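Local coordinates for methyltransferase domain-containing protein (Serratia marcescens, PDB 7CLU) that transfers a methyl group from S-adenosyl-L-methionine to an oxygen of its substrate, an O-methylation step in prodigiosin synthesis, and forms a two-fold dimer, at the interface of chains A and B. Coordinates in Å, arbitrary orientation; residue numbers count along the deposited sequence, not the author numbering. Chains: chain A/B, Methyltransferase domain-containing protein.

The interface of chains A and B. Residues chain A 104, 107-108, 110-111; chain B 15, 19, 23, 104.
The phenol oxygen of B:Tyr104 gives one hydrogen bond across the dimer axis: OH lies 2.7 Å from the main-chain O of A:Tyr104 and meets it on a lone pair, in the carbonyl plane, at a C=O...O angle of 123°. The two-fold returns the favour, with OH of A:Tyr104 2.8 Å from O of B:Tyr104, so two tyrosines close a reciprocal pair of bonds. Both sit in helix 93-107 of a plant-type (class II) O-methyltransferase, whose helical dimerisation region interlocks the subunits; the centre of this patch is about 19 Å from A:His247, the predicted catalytic base.

In each tyrosine CG is anti to the backbone N (chi1 -173° in A:Tyr104), which sends the two side chains tip to tip past one another. Their rings overlap face to face, nearly parallel, with centroids 4.0 Å apart; the phenol CZ of each rides over the centre of the other. The stack and the two phenol-to-carbonyl bonds together should fix both rings against rotation. The opposite face of the B:Tyr104 ring is backed by CE of B:Lys19 from its own chain.

That lysine runs antiparallel past A:Trp107, bent at chi2 (-67°), with CB at the indole edge beside CE3. Its terminal amine nitrogen NZ gives a hydrogen bond of 2.9 Å to the main-chain O of A:Gly108, in the carbonyl plane, just past the C-terminal end of helix 93-107, where the helix dipole would favour a positive charge if the amine carries one. CA of A:Gly108 also lies against the B:Tyr104 ring, 3.5 Å from CE1.

On the other flank B:Phe15, its CG in the crowded position between backbone N and carbonyl carbon, takes CD2 of A:Tyr104 over the rim of one face. Its CE2 edge points at the five-membered ring of A:Trp107, the planes nearly perpendicular. Farther along helix 15-26, CB of B:Ala23 meets CD2 of A:Leu110 at 3.8 Å.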
ATOM      1  N   TYR A 104       6.762   5.865  -0.644  1.00 22.46           N
ATOM      2  CA  TYR A 104       6.767   4.700   0.239  1.00 21.02           C
ATOM      3  C   TYR A 104       7.678   4.920   1.438  1.00 24.37           C
ATOM      4  O   TYR A 104       7.228   4.690   2.574  1.00 24.79           O
ATOM      5  CB  TYR A 104       7.146   3.457  -0.568  1.00 21.27           C
ATOM      6  CG  TYR A 104       7.027   2.149   0.169  1.00 23.60           C
ATOM      7  CD1 TYR A 104       8.077   1.666   0.962  1.00 23.53           C
ATOM      8  CD2 TYR A 104       5.876   1.383   0.065  1.00 23.18           C
ATOM      9  CE1 TYR A 104       7.976   0.443   1.624  1.00 22.60           C
ATOM     10  CE2 TYR A 104       5.763   0.158   0.712  1.00 23.65           C
ATOM     11  CZ  TYR A 104       6.808  -0.308   1.492  1.00 26.70           C
ATOM     12  OH  TYR A 104       6.670  -1.532   2.134  1.00 25.43           O
ATOM     13  N   TRP A 107       5.849   7.433   3.901  1.00 21.56           N
ATOM     14  CA  TRP A 107       4.703   6.897   4.623  1.00 22.12           C
ATOM     15  C   TRP A 107       5.109   5.882   5.676  1.00 20.89           C
ATOM     16  O   TRP A 107       4.318   5.603   6.583  1.00 21.45           O
ATOM     17  CB  TRP A 107       3.697   6.253   3.669  1.00 21.33           C
ATOM     18  CG  TRP A 107       2.776   7.241   3.015  1.00 21.27           C
ATOM     19  CD1 TRP A 107       3.087   8.104   2.003  1.00 20.20           C
ATOM     20  CD2 TRP A 107       1.382   7.434   3.298  1.00 22.16           C
ATOM     21  NE1 TRP A 107       1.971   8.830   1.645  1.00 22.57           N
ATOM     22  CE2 TRP A 107       0.915   8.441   2.428  1.00 24.24           C
ATOM     23  CE3 TRP A 107       0.487   6.865   4.220  1.00 20.43           C
ATOM     24  CZ2 TRP A 107      -0.421   8.881   2.435  1.00 24.87           C
ATOM     25  CZ3 TRP A 107      -0.829   7.311   4.238  1.00 23.39           C
ATOM     26  CH2 TRP A 107      -1.274   8.301   3.338  1.00 19.73           C
ATOM     27  N   GLY A 108       6.307   5.317   5.572  1.00 22.09           N
ATOM     28  CA  GLY A 108       6.802   4.482   6.650  1.00 28.49           C
ATOM     29  C   GLY A 108       6.808   5.216   7.975  1.00 27.43           C
ATOM     30  O   GLY A 108       6.615   4.608   9.026  1.00 28.11           O
ATOM     31  N   LEU A 110       4.610   7.747   8.783  1.00 25.00           N
ATOM     32  CA  LEU A 110       3.357   8.478   8.954  1.00 28.57           C
ATOM     33  C   LEU A 110       3.075   8.777  10.425  1.00 25.79           C
ATOM     34  O   LEU A 110       2.585   9.867  10.758  1.00 23.32           O
ATOM     35  CB  LEU A 110       2.193   7.695   8.344  1.00 25.06           C
ATOM     36  CG  LEU A 110       0.802   8.319   8.573  1.00 23.99           C
ATOM     37  CD1 LEU A 110       0.702   9.673   7.876  1.00 20.97           C
ATOM     38  CD2 LEU A 110      -0.312   7.384   8.106  1.00 23.87           C
ATOM     39  N   LYS A 111       3.342   7.806  11.313  1.00 26.21           N
ATOM     40  CA  LYS A 111       3.044   7.995  12.729  1.00 26.24           C
ATOM     41  C   LYS A 111       3.716   9.254  13.252  1.00 27.68           C
ATOM     42  O   LYS A 111       3.091  10.062  13.948  1.00 28.16           O
ATOM     43  CB  LYS A 111       3.493   6.770  13.534  1.00 29.61           C
ATOM     44  CG  LYS A 111       3.672   7.026  15.048  1.00 36.35           C
ATOM     45  CD  LYS A 111       4.128   5.764  15.779  1.00 40.06           C
ATOM     46  CE  LYS A 111       4.979   6.092  17.005  1.00 49.26           C
ATOM     47  NZ  LYS A 111       5.282   4.877  17.828  1.00 47.35           N
TER
ATOM     48  N   PHE B  15      -0.441   1.131   0.027  1.00 20.08           N
ATOM     49  CA  PHE B  15       0.319   1.390   1.242  1.00 23.14           C
ATOM     50  C   PHE B  15      -0.199   2.618   1.978  1.00 21.83           C
ATOM     51  O   PHE B  15       0.048   2.744   3.184  1.00 21.95           O
ATOM     52  CB  PHE B  15       1.829   1.511   0.939  1.00 21.37           C
ATOM     53  CG  PHE B  15       2.227   2.725   0.118  1.00 23.22           C
ATOM     54  CD1 PHE B  15       2.101   2.720  -1.270  1.00 23.42           C
ATOM     55  CD2 PHE B  15       2.788   3.836   0.725  1.00 23.24           C
ATOM     56  CE1 PHE B  15       2.507   3.817  -2.028  1.00 23.58           C
ATOM     57  CE2 PHE B  15       3.177   4.946  -0.016  1.00 25.00           C
ATOM     58  CZ  PHE B  15       3.040   4.936  -1.395  1.00 24.40           C
ATOM     59  N   LYS B  19      -0.706   2.093   5.987  1.00 19.51           N
ATOM     60  CA  LYS B  19      -0.057   2.907   7.007  1.00 21.37           C
ATOM     61  C   LYS B  19      -1.049   3.753   7.797  1.00 21.84           C
ATOM     62  O   LYS B  19      -0.772   4.081   8.961  1.00 23.80           O
ATOM     63  CB  LYS B  19       1.023   3.794   6.382  1.00 18.16           C
ATOM     64  CG  LYS B  19       2.378   3.093   6.254  1.00 22.98           C
ATOM     65  CD  LYS B  19       2.997   2.796   7.640  1.00 24.06           C
ATOM     66  CE  LYS B  19       4.246   1.909   7.561  1.00 24.87           C
ATOM     67  NZ  LYS B  19       5.146   2.088   8.778  1.00 25.67           N
ATOM     68  N   ALA B  23      -0.404   3.340  11.692  1.00 24.40           N
ATOM     69  CA  ALA B  23      -0.133   4.551  12.465  1.00 24.89           C
ATOM     70  C   ALA B  23      -1.244   4.795  13.478  1.00 27.42           C
ATOM     71  O   ALA B  23      -0.972   5.130  14.638  1.00 26.34           O
ATOM     72  CB  ALA B  23       0.049   5.760  11.537  1.00 19.87           C
ATOM     73  N   TYR B 104       7.122  -3.795   6.522  1.00 29.01           N
ATOM     74  CA  TYR B 104       7.080  -2.636   5.631  1.00 25.12           C
ATOM     75  C   TYR B 104       8.471  -2.208   5.195  1.00 26.90           C
ATOM     76  O   TYR B 104       8.674  -2.000   3.988  1.00 24.21           O
ATOM     77  CB  TYR B 104       6.316  -1.496   6.302  1.00 25.52           C
ATOM     78  CG  TYR B 104       6.022  -0.317   5.419  1.00 22.86           C
ATOM     79  CD1 TYR B 104       6.961   0.692   5.233  1.00 25.31           C
ATOM     80  CD2 TYR B 104       4.778  -0.186   4.802  1.00 25.27           C
ATOM     81  CE1 TYR B 104       6.687   1.782   4.449  1.00 23.43           C
ATOM     82  CE2 TYR B 104       4.483   0.914   4.040  1.00 23.44           C
ATOM     83  CZ  TYR B 104       5.437   1.886   3.843  1.00 25.03           C
ATOM     84  OH  TYR B 104       5.134   2.972   3.049  1.00 24.83           O
TER